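Local coordinates for rhodanese domain-containing protein (Thermoplasma volcanium GSS1, PDB 3GK5) that is of unknown function but contains a rhodanese-like domain, a fold shared by thiosulfate sulfurtransferases, and may act in sulfur transfer or a related reaction, at residues V23-E28 with P41-R46. Sequence-based numbering, arbitrary orientation.
Sequences VREPFE and PISELR
Pro41 and Glu25 meet with the proline ring set obliquely against the end of the acid. Both carboxylate oxygens come to the same ring carbon, with OE2 of Glu25 3.6 Å from CB of Pro41. The Glu25 chain reaches it by a bend at its second torsion (chi2 -52°), which folds the carboxylate back toward the proline. OE1 also lies beside OG of Ser43, too distant for a hydrogen bond. At the next corner of the ring, CG of Pro41 faces CD of Pro26 at 3.6 Å, the two prolines crossing at about a right angle, and it also touches the carbonyl oxygen of Arg24, which accepts a hydrogen bond from Asn39. The contact joins the strand-to-helix connections after two neighbouring parallel strands of the rhodanese-like α/β fold: 23-28 leaves strand 19-22 for helix 26-29, while 41-46 follows the edge strand 38-39 and enters helix 42-48. Only one conventional hydrogen bond links the two, from N of Ile42 to O of Val23 at 3.1 Å; it is bent (140° at the hydrogen), and the donor is tilted 30° from the carbonyl plane. The same oxygen receives a CA-H...O contact from Pro41. Beside this bond, the Val23 and Ile42 side chains cross almost perpendicularly, CB of Val23 3.9 Å from CG2 of Ile42. An alanine in place of Glu25 would probably leave CB of Pro41 without its carboxylate cover and open a gap beside Ser43. The backbone N of Glu25 bonds to OE1 of Glu28 at 2.8 Å, an oxygen that also forms a salt bridge with Arg67.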
ATOM      1  N   VAL A  23       3.638  -3.534  -0.093  1.00 24.83           N
ATOM      2  CA  VAL A  23       3.873  -4.933  -0.440  1.00 22.77           C
ATOM      3  C   VAL A  23       5.134  -5.207  -1.245  1.00 14.64           C
ATOM      4  O   VAL A  23       5.291  -6.278  -1.829  1.00 19.21           O
ATOM      5  CB  VAL A  23       2.676  -5.490  -1.201  1.00 22.73           C
ATOM      6  CG1 VAL A  23       1.413  -5.264  -0.380  1.00 16.71           C
ATOM      7  CG2 VAL A  23       2.568  -4.810  -2.550  1.00 11.40           C
ATOM      8  N   ARG A  24       6.034  -4.235  -1.256  1.00 21.37           N
ATOM      9  CA  ARG A  24       7.300  -4.351  -1.964  1.00 19.44           C
ATOM     10  C   ARG A  24       8.282  -5.101  -1.074  1.00 14.72           C
ATOM     11  O   ARG A  24       8.018  -5.316   0.106  1.00 19.78           O
ATOM     12  CB  ARG A  24       7.853  -2.956  -2.275  1.00 17.27           C
ATOM     13  CG  ARG A  24       6.924  -2.093  -3.113  1.00 24.54           C
ATOM     14  CD  ARG A  24       7.586  -0.785  -3.484  1.00 20.43           C
ATOM     15  NE  ARG A  24       7.809   0.045  -2.305  1.00 23.13           N
ATOM     16  CZ  ARG A  24       8.695   1.030  -2.240  1.00 19.86           C
ATOM     17  NH1 ARG A  24       9.453   1.314  -3.291  1.00 12.28           N
ATOM     18  NH2 ARG A  24       8.821   1.730  -1.125  1.00 21.99           N
ATOM     19  N   GLU A  25       9.411  -5.495  -1.647  1.00 18.14           N
ATOM     20  CA  GLU A  25      10.434  -6.203  -0.892  1.00 24.69           C
ATOM     21  C   GLU A  25      11.118  -5.190   0.015  1.00 22.68           C
ATOM     22  O   GLU A  25      11.247  -4.019  -0.336  1.00 25.34           O
ATOM     23  CB  GLU A  25      11.451  -6.859  -1.835  1.00 34.92           C
ATOM     24  CG  GLU A  25      10.842  -7.949  -2.713  1.00 34.06           C
ATOM     25  CD  GLU A  25      10.074  -8.979  -1.903  1.00 44.76           C
ATOM     26  OE1 GLU A  25       8.964  -9.377  -2.328  1.00 36.08           O
ATOM     27  OE2 GLU A  25      10.580  -9.397  -0.836  1.00 52.21           O
ATOM     28  N   PRO A  26      11.563  -5.630   1.199  1.00 23.61           N
ATOM     29  CA  PRO A  26      12.233  -4.777   2.187  1.00 20.23           C
ATOM     30  C   PRO A  26      13.373  -3.884   1.701  1.00 27.81           C
ATOM     31  O   PRO A  26      13.518  -2.757   2.182  1.00 35.59           O
ATOM     32  CB  PRO A  26      12.665  -5.768   3.273  1.00 20.45           C
ATOM     33  CG  PRO A  26      12.727  -7.090   2.544  1.00 31.13           C
ATOM     34  CD  PRO A  26      11.538  -7.033   1.643  1.00 10.54           C
ATOM     35  N   PHE A  27      14.172  -4.361   0.751  1.00 27.89           N
ATOM     36  CA  PHE A  27      15.292  -3.559   0.247  1.00 23.84           C
ATOM     37  C   PHE A  27      14.824  -2.363  -0.554  1.00 22.77           C
ATOM     38  O   PHE A  27      15.590  -1.442  -0.801  1.00 30.13           O
ATOM     39  CB  PHE A  27      16.229  -4.404  -0.633  1.00 24.60           C
ATOM     40  CG  PHE A  27      15.656  -4.760  -1.984  1.00 20.08           C
ATOM     41  CD1 PHE A  27      15.719  -3.864  -3.051  1.00 26.75           C
ATOM     42  CD2 PHE A  27      15.085  -6.011  -2.195  1.00 20.31           C
ATOM     43  CE1 PHE A  27      15.223  -4.218  -4.316  1.00 19.36           C
ATOM     44  CE2 PHE A  27      14.587  -6.374  -3.449  1.00 14.87           C
ATOM     45  CZ  PHE A  27      14.658  -5.476  -4.511  1.00  9.04           C
ATOM     46  N   GLU A  28      13.566  -2.385  -0.965  1.00 21.65           N
ATOM     47  CA  GLU A  28      13.017  -1.300  -1.756  1.00 15.76           C
ATOM     48  C   GLU A  28      12.605  -0.117  -0.907  1.00 14.36           C
ATOM     49  O   GLU A  28      12.566   1.006  -1.391  1.00 20.74           O
ATOM     50  CB  GLU A  28      11.811  -1.796  -2.558  1.00 26.05           C
ATOM     51  CG  GLU A  28      12.165  -2.783  -3.654  1.00 22.04           C
ATOM     52  CD  GLU A  28      10.954  -3.311  -4.397  1.00 19.81           C
ATOM     53  OE1 GLU A  28      10.433  -4.381  -4.023  1.00 14.59           O
ATOM     54  OE2 GLU A  28      10.520  -2.650  -5.358  1.00 19.31           O
ATOM     55  N   PRO A  41       5.800  -7.912   2.168  1.00 23.24           N
ATOM     56  CA  PRO A  41       6.137  -8.286   0.788  1.00 15.38           C
ATOM     57  C   PRO A  41       5.118  -9.294   0.275  1.00 17.30           C
ATOM     58  O   PRO A  41       4.637 -10.107   1.048  1.00 25.18           O
ATOM     59  CB  PRO A  41       7.530  -8.893   0.928  1.00 12.33           C
ATOM     60  CG  PRO A  41       8.106  -8.134   2.090  1.00 26.09           C
ATOM     61  CD  PRO A  41       6.952  -8.113   3.067  1.00 14.42           C
ATOM     62  N   ILE A  42       4.779  -9.229  -1.011  1.00 20.07           N
ATOM     63  CA  ILE A  42       3.808 -10.151  -1.606  1.00 26.57           C
ATOM     64  C   ILE A  42       4.204 -11.617  -1.435  1.00 29.58           C
ATOM     65  O   ILE A  42       3.374 -12.515  -1.591  1.00 28.40           O
ATOM     66  CB  ILE A  42       3.633  -9.907  -3.125  1.00 26.87           C
ATOM     67  CG1 ILE A  42       5.003  -9.755  -3.771  1.00 31.91           C
ATOM     68  CG2 ILE A  42       2.753  -8.702  -3.376  1.00 23.14           C
ATOM     69  CD1 ILE A  42       4.951  -9.463  -5.250  1.00 55.79           C
ATOM     70  N   SER A  43       5.473 -11.862  -1.129  1.00 32.91           N
ATOM     71  CA  SER A  43       5.959 -13.228  -0.955  1.00 36.82           C
ATOM     72  C   SER A  43       5.667 -13.726   0.447  1.00 37.51           C
ATOM     73  O   SER A  43       5.965 -14.874   0.797  1.00 38.85           O
ATOM     74  CB  SER A  43       7.459 -13.291  -1.217  1.00 32.85           C
ATOM     75  OG  SER A  43       7.736 -12.909  -2.557  1.00 50.69           O
ATOM     76  N   GLU A  44       5.069 -12.855   1.247  1.00 31.47           N
ATOM     77  CA  GLU A  44       4.731 -13.202   2.611  1.00 27.27           C
ATOM     78  C   GLU A  44       3.276 -12.892   2.880  1.00 21.87           C
ATOM     79  O   GLU A  44       2.698 -13.415   3.826  1.00 28.71           O
ATOM     80  CB  GLU A  44       5.604 -12.418   3.589  1.00 17.88           C
ATOM     81  CG  GLU A  44       7.085 -12.548   3.338  1.00 25.29           C
ATOM     82  CD  GLU A  44       7.909 -11.783   4.347  1.00 41.69           C
ATOM     83  OE1 GLU A  44       9.113 -11.565   4.089  1.00 53.61           O
ATOM     84  OE2 GLU A  44       7.361 -11.401   5.405  1.00 37.84           O
ATOM     85  N   LEU A  45       2.686 -12.059   2.030  1.00 18.31           N
ATOM     86  CA  LEU A  45       1.298 -11.646   2.203  1.00 19.10           C
ATOM     87  C   LEU A  45       0.358 -12.818   2.427  1.00 17.58           C
ATOM     88  O   LEU A  45      -0.525 -12.765   3.280  1.00 25.45           O
ATOM     89  CB  LEU A  45       0.831 -10.828   0.997  1.00 13.16           C
ATOM     90  CG  LEU A  45      -0.496 -10.084   1.153  1.00 20.97           C
ATOM     91  CD1 LEU A  45      -0.381  -9.069   2.293  1.00 12.10           C
ATOM     92  CD2 LEU A  45      -0.849  -9.372  -0.161  1.00 19.34           C
ATOM     93  N   ARG A  46       0.551 -13.879   1.660  1.00 27.68           N
ATOM     94  CA  ARG A  46      -0.283 -15.060   1.786  1.00 30.69           C
ATOM     95  C   ARG A  46      -0.238 -15.648   3.196  1.00 24.85           C
ATOM     96  O   ARG A  46      -1.269 -15.991   3.754  1.00 23.49           O
ATOM     97  CB  ARG A  46       0.151 -16.097   0.746  1.00 40.30           C
ATOM     98  CG  ARG A  46      -0.021 -17.535   1.183  1.00 52.97           C
ATOM     99  CD  ARG A  46      -0.609 -18.371   0.068  1.00 62.40           C
ATOM    100  NE  ARG A  46      -2.026 -18.081  -0.106  1.00 64.63           N
ATOM    101  CZ  ARG A  46      -2.945 -18.302   0.826  1.00 72.01           C
ATOM    102  NH1 ARG A  46      -2.590 -18.820   1.997  1.00 72.24           N
ATOM    103  NH2 ARG A  46      -4.217 -18.005   0.593  1.00 74.96           N
TER